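Local coordinates for topoisomerase I-like protein (Leishmania donovani, PDB 2B9S) that probably relaxes supercoiled DNA as a type IB topoisomerase, nicking one strand through a transient covalent link and resealing it, at residues P34-P42 / P54-M62. Residues are numbered along the deposited sequence; the frame is centred on the assembly and turned at random.
Sequences PEYEPHGIP and PEEEEVATM
The carboxylate of E57, in the first turn of helix 54-64, accepts hydrogen bonds from Y36, H39 and G40 of loop 34-42, within the DNA-binding fragment of this type IB topoisomerase. Two successive backbone N-H groups reach it on the syn side: H39 N donates to OE2 of E57 at 2.9 Å and G40 N to OE1 of E57 at 3.0 Å, the latter bond more bent and more tilted from the carboxylate plane. The anti lone pair of OE2 takes the hydroxyl of Y36, OH to OE2 2.7 Å, while a water bridges OE1 to the carbonyl oxygen of I41. Glutamate suits this buried place because its extended chain, with CG anti to the backbone N (chi1 177°), brings two acceptors up to the loop. G40 turns the chain with a positive phi of 65°, which glycine adopts at little cost. The H39 ring lies nearly parallel to the carboxylate, 4° between planes, with OE2 of E57 over its centre. That carboxylate would by itself probably favour a charged imidazole, but ND1 accepts from I41 N and NE2 donates to T61 OG1, which fits the neutral form protonated on NE2. E58 CB makes a CH-pi contact over one face of the Y36 ring, 3.5 Å from its centroid, and E58 OE2 is salt-bridged to R178. Two rigid apolar rings meet near the helix start, CG of P38 against CB of P54 (3.7 Å). The T61 hydroxyl in turn donates to E57 O, 2.6 Å from OG1 of T61, on the opposite face of the carbonyl from T61 N.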
ATOM      1  N   PRO D  34     -19.146  12.657  -9.725  1.00 30.85           N
ATOM      2  CA  PRO D  34     -19.992  13.708 -10.341  1.00 31.50           C
ATOM      3  C   PRO D  34     -19.199  14.916 -10.833  1.00 32.68           C
ATOM      4  O   PRO D  34     -18.182  15.277 -10.245  1.00 36.02           O
ATOM      5  CB  PRO D  34     -20.925  14.136  -9.200  1.00 30.38           C
ATOM      6  CG  PRO D  34     -20.874  13.024  -8.197  1.00 31.54           C
ATOM      7  CD  PRO D  34     -19.511  12.406  -8.316  1.00 31.49           C
ATOM      8  N   GLU D  35     -19.651  15.522 -11.919  1.00 33.23           N
ATOM      9  CA  GLU D  35     -19.083  16.776 -12.413  1.00 34.41           C
ATOM     10  C   GLU D  35     -19.103  17.867 -11.315  1.00 33.02           C
ATOM     11  O   GLU D  35     -19.996  17.878 -10.469  1.00 31.95           O
ATOM     12  CB  GLU D  35     -19.862  17.231 -13.672  1.00 33.55           C
ATOM     13  N   TYR D  36     -18.114  18.763 -11.312  1.00 33.75           N
ATOM     14  CA  TYR D  36     -18.056  19.839 -10.300  1.00 32.29           C
ATOM     15  C   TYR D  36     -19.294  20.760 -10.328  1.00 32.03           C
ATOM     16  O   TYR D  36     -19.685  21.227 -11.386  1.00 32.09           O
ATOM     17  CB  TYR D  36     -16.794  20.708 -10.473  1.00 31.43           C
ATOM     18  CG  TYR D  36     -16.680  21.753  -9.377  1.00 30.31           C
ATOM     19  CD1 TYR D  36     -16.496  21.358  -8.050  1.00 29.86           C
ATOM     20  CD2 TYR D  36     -16.807  23.119  -9.652  1.00 29.39           C
ATOM     21  CE1 TYR D  36     -16.421  22.278  -7.027  1.00 29.45           C
ATOM     22  CE2 TYR D  36     -16.725  24.065  -8.622  1.00 29.21           C
ATOM     23  CZ  TYR D  36     -16.534  23.620  -7.311  1.00 30.08           C
ATOM     24  OH  TYR D  36     -16.442  24.490  -6.259  1.00 30.14           O
ATOM     25  N   GLU D  37     -19.888  21.021  -9.163  1.00 32.24           N
ATOM     26  CA  GLU D  37     -21.033  21.946  -9.053  1.00 33.32           C
ATOM     27  C   GLU D  37     -20.625  23.242  -8.353  1.00 31.49           C
ATOM     28  O   GLU D  37     -20.453  23.256  -7.120  1.00 32.00           O
ATOM     29  CB  GLU D  37     -22.213  21.279  -8.319  1.00 34.19           C
ATOM     30  N   PRO D  38     -20.426  24.328  -9.129  1.00 29.66           N
ATOM     31  CA  PRO D  38     -19.929  25.560  -8.499  1.00 29.61           C
ATOM     32  C   PRO D  38     -20.934  26.171  -7.539  1.00 28.98           C
ATOM     33  O   PRO D  38     -22.144  26.040  -7.735  1.00 31.16           O
ATOM     34  CB  PRO D  38     -19.674  26.500  -9.687  1.00 28.51           C
ATOM     35  CG  PRO D  38     -19.718  25.638 -10.891  1.00 30.60           C
ATOM     36  CD  PRO D  38     -20.610  24.495 -10.581  1.00 29.71           C
ATOM     37  N   HIS D  39     -20.438  26.828  -6.504  1.00 28.26           N
ATOM     38  CA  HIS D  39     -21.306  27.465  -5.519  1.00 27.03           C
ATOM     39  C   HIS D  39     -21.352  28.982  -5.726  1.00 27.64           C
ATOM     40  O   HIS D  39     -22.196  29.660  -5.157  1.00 29.32           O
ATOM     41  CB  HIS D  39     -20.835  27.124  -4.097  1.00 24.43           C
ATOM     42  CG  HIS D  39     -19.349  27.219  -3.911  1.00 22.30           C
ATOM     43  ND1 HIS D  39     -18.659  28.403  -4.035  1.00 22.27           N
ATOM     44  CD2 HIS D  39     -18.422  26.278  -3.609  1.00 20.39           C
ATOM     45  CE1 HIS D  39     -17.370  28.188  -3.833  1.00 21.09           C
ATOM     46  NE2 HIS D  39     -17.201  26.906  -3.573  1.00 18.52           N
ATOM     47  N   GLY D  40     -20.419  29.505  -6.524  1.00 29.36           N
ATOM     48  CA  GLY D  40     -20.317  30.945  -6.772  1.00 27.27           C
ATOM     49  C   GLY D  40     -19.954  31.833  -5.583  1.00 26.08           C
ATOM     50  O   GLY D  40     -20.136  33.051  -5.645  1.00 23.98           O
ATOM     51  N   ILE D  41     -19.471  31.239  -4.493  1.00 25.05           N
ATOM     52  CA  ILE D  41     -18.945  32.013  -3.356  1.00 24.57           C
ATOM     53  C   ILE D  41     -17.563  32.609  -3.696  1.00 23.33           C
ATOM     54  O   ILE D  41     -16.649  31.884  -4.058  1.00 24.07           O
ATOM     55  CB  ILE D  41     -18.885  31.173  -2.029  1.00 25.91           C
ATOM     56  CG1 ILE D  41     -20.228  30.496  -1.711  1.00 25.01           C
ATOM     57  CG2 ILE D  41     -18.463  32.045  -0.823  1.00 23.33           C
ATOM     58  CD1 ILE D  41     -21.434  31.452  -1.615  1.00 27.37           C
ATOM     59  N   PRO D  42     -17.392  33.913  -3.568  1.00 25.52           N
ATOM     60  CA  PRO D  42     -16.079  34.512  -3.815  1.00 25.93           C
ATOM     61  C   PRO D  42     -15.056  34.262  -2.704  1.00 26.56           C
ATOM     62  O   PRO D  42     -15.410  33.877  -1.608  1.00 25.04           O
ATOM     63  CB  PRO D  42     -16.396  35.990  -3.910  1.00 25.09           C
ATOM     64  CG  PRO D  42     -17.531  36.161  -3.023  1.00 27.08           C
ATOM     65  CD  PRO D  42     -18.347  34.915  -3.084  1.00 25.56           C
ATOM     66  N   PRO D  54     -15.483  28.272 -12.448  1.00 28.80           N
ATOM     67  CA  PRO D  54     -15.705  26.966 -11.789  1.00 28.35           C
ATOM     68  C   PRO D  54     -14.420  26.133 -11.549  1.00 27.38           C
ATOM     69  O   PRO D  54     -14.287  25.469 -10.532  1.00 27.19           O
ATOM     70  CB  PRO D  54     -16.644  26.244 -12.773  1.00 29.62           C
ATOM     71  CG  PRO D  54     -17.483  27.407 -13.377  1.00 29.99           C
ATOM     72  CD  PRO D  54     -16.479  28.536 -13.517  1.00 29.45           C
ATOM     73  N   GLU D  55     -13.494  26.195 -12.493  1.00 28.49           N
ATOM     74  CA  GLU D  55     -12.244  25.463 -12.441  1.00 29.00           C
ATOM     75  C   GLU D  55     -11.301  26.014 -11.365  1.00 26.48           C
ATOM     76  O   GLU D  55     -10.655  25.244 -10.660  1.00 26.94           O
ATOM     77  CB  GLU D  55     -11.583  25.488 -13.826  1.00 30.46           C
ATOM     78  CG  GLU D  55     -10.314  24.638 -13.950  1.00 33.30           C
ATOM     79  CD  GLU D  55      -9.510  24.935 -15.215  1.00 33.59           C
ATOM     80  OE1 GLU D  55      -9.789  25.959 -15.907  1.00 35.91           O
ATOM     81  OE2 GLU D  55      -8.576  24.152 -15.501  1.00 34.34           O
ATOM     82  N   GLU D  56     -11.209  27.339 -11.275  1.00 25.11           N
ATOM     83  CA  GLU D  56     -10.444  28.032 -10.232  1.00 24.92           C
ATOM     84  C   GLU D  56     -11.097  27.822  -8.879  1.00 24.59           C
ATOM     85  O   GLU D  56     -10.413  27.624  -7.885  1.00 26.87           O
ATOM     86  CB  GLU D  56     -10.364  29.545 -10.509  1.00 23.53           C
ATOM     87  CG  GLU D  56      -9.612  29.918 -11.767  1.00 25.45           C
ATOM     88  CD  GLU D  56      -9.908  31.323 -12.253  1.00 25.78           C
ATOM     89  OE1 GLU D  56     -10.811  31.982 -11.717  1.00 29.17           O
ATOM     90  OE2 GLU D  56      -9.239  31.787 -13.191  1.00 28.43           O
ATOM     91  N   GLU D  57     -12.427  27.883  -8.860  1.00 23.08           N
ATOM     92  CA  GLU D  57     -13.205  27.804  -7.650  1.00 21.26           C
ATOM     93  C   GLU D  57     -13.122  26.428  -7.015  1.00 22.11           C
ATOM     94  O   GLU D  57     -13.118  26.295  -5.782  1.00 21.80           O
ATOM     95  CB  GLU D  57     -14.670  28.155  -7.947  1.00 21.41           C
ATOM     96  CG  GLU D  57     -15.541  28.018  -6.722  1.00 23.72           C
ATOM     97  CD  GLU D  57     -17.024  27.979  -7.028  1.00 25.40           C
ATOM     98  OE1 GLU D  57     -17.617  29.038  -7.342  1.00 26.84           O
ATOM     99  OE2 GLU D  57     -17.600  26.885  -6.910  1.00 24.97           O
ATOM    100  N   GLU D  58     -13.116  25.401  -7.861  1.00 21.83           N
ATOM    101  CA  GLU D  58     -13.042  24.032  -7.388  1.00 20.94           C
ATOM    102  C   GLU D  58     -11.732  23.797  -6.634  1.00 20.62           C
ATOM    103  O   GLU D  58     -11.737  23.189  -5.562  1.00 21.74           O
ATOM    104  CB  GLU D  58     -13.163  23.059  -8.568  1.00 21.20           C
ATOM    105  CG  GLU D  58     -12.997  21.596  -8.186  1.00 21.97           C
ATOM    106  CD  GLU D  58     -13.046  20.652  -9.367  1.00 22.20           C
ATOM    107  OE1 GLU D  58     -12.704  21.069 -10.505  1.00 23.02           O
ATOM    108  OE2 GLU D  58     -13.379  19.472  -9.134  1.00 21.22           O
ATOM    109  N   VAL D  59     -10.626  24.276  -7.208  1.00 19.94           N
ATOM    110  CA  VAL D  59      -9.298  24.119  -6.623  1.00 22.55           C
ATOM    111  C   VAL D  59      -9.087  24.977  -5.358  1.00 22.44           C
ATOM    112  O   VAL D  59      -8.520  24.499  -4.370  1.00 25.03           O
ATOM    113  CB  VAL D  59      -8.188  24.289  -7.695  1.00 22.93           C
ATOM    114  CG1 VAL D  59      -6.777  24.173  -7.090  1.00 21.51           C
ATOM    115  CG2 VAL D  59      -8.367  23.231  -8.779  1.00 23.35           C
ATOM    116  N   ALA D  60      -9.571  26.217  -5.381  1.00 21.38           N
ATOM    117  CA  ALA D  60      -9.661  27.065  -4.177  1.00 21.82           C
ATOM    118  C   ALA D  60     -10.417  26.388  -3.033  1.00 21.08           C
ATOM    119  O   ALA D  60     -10.010  26.462  -1.884  1.00 22.33           O
ATOM    120  CB  ALA D  60     -10.319  28.433  -4.524  1.00 19.26           C
ATOM    121  N   THR D  61     -11.529  25.729  -3.360  1.00 23.43           N
ATOM    122  CA  THR D  61     -12.403  25.093  -2.376  1.00 21.69           C
ATOM    123  C   THR D  61     -11.695  23.902  -1.738  1.00 20.37           C
ATOM    124  O   THR D  61     -11.896  23.624  -0.573  1.00 22.36           O
ATOM    125  CB  THR D  61     -13.793  24.654  -3.024  1.00 22.25           C
ATOM    126  OG1 THR D  61     -14.430  25.794  -3.622  1.00 20.09           O
ATOM    127  CG2 THR D  61     -14.761  24.029  -2.000  1.00 17.78           C
ATOM    128  N   MET D  62     -10.899  23.186  -2.518  1.00 22.30           N
ATOM    129  CA  MET D  62     -10.131  22.034  -2.035  1.00 23.20           C
ATOM    130  C   MET D  62      -9.230  22.391  -0.833  1.00 21.91           C
ATOM    131  O   MET D  62      -9.227  21.700   0.181  1.00 22.93           O
ATOM    132  CB  MET D  62      -9.282  21.472  -3.172  1.00 23.48           C
ATOM    133  CG  MET D  62     -10.001  20.596  -4.147  1.00 22.57           C
ATOM    134  SD  MET D  62      -8.918  20.271  -5.551  1.00 24.77           S
ATOM    135  CE  MET D  62     -10.158  19.547  -6.655  1.00 22.95           C
TER
HETATM  136  O   HOH W   1     -16.239  31.292  -6.607  1.00 21.32           O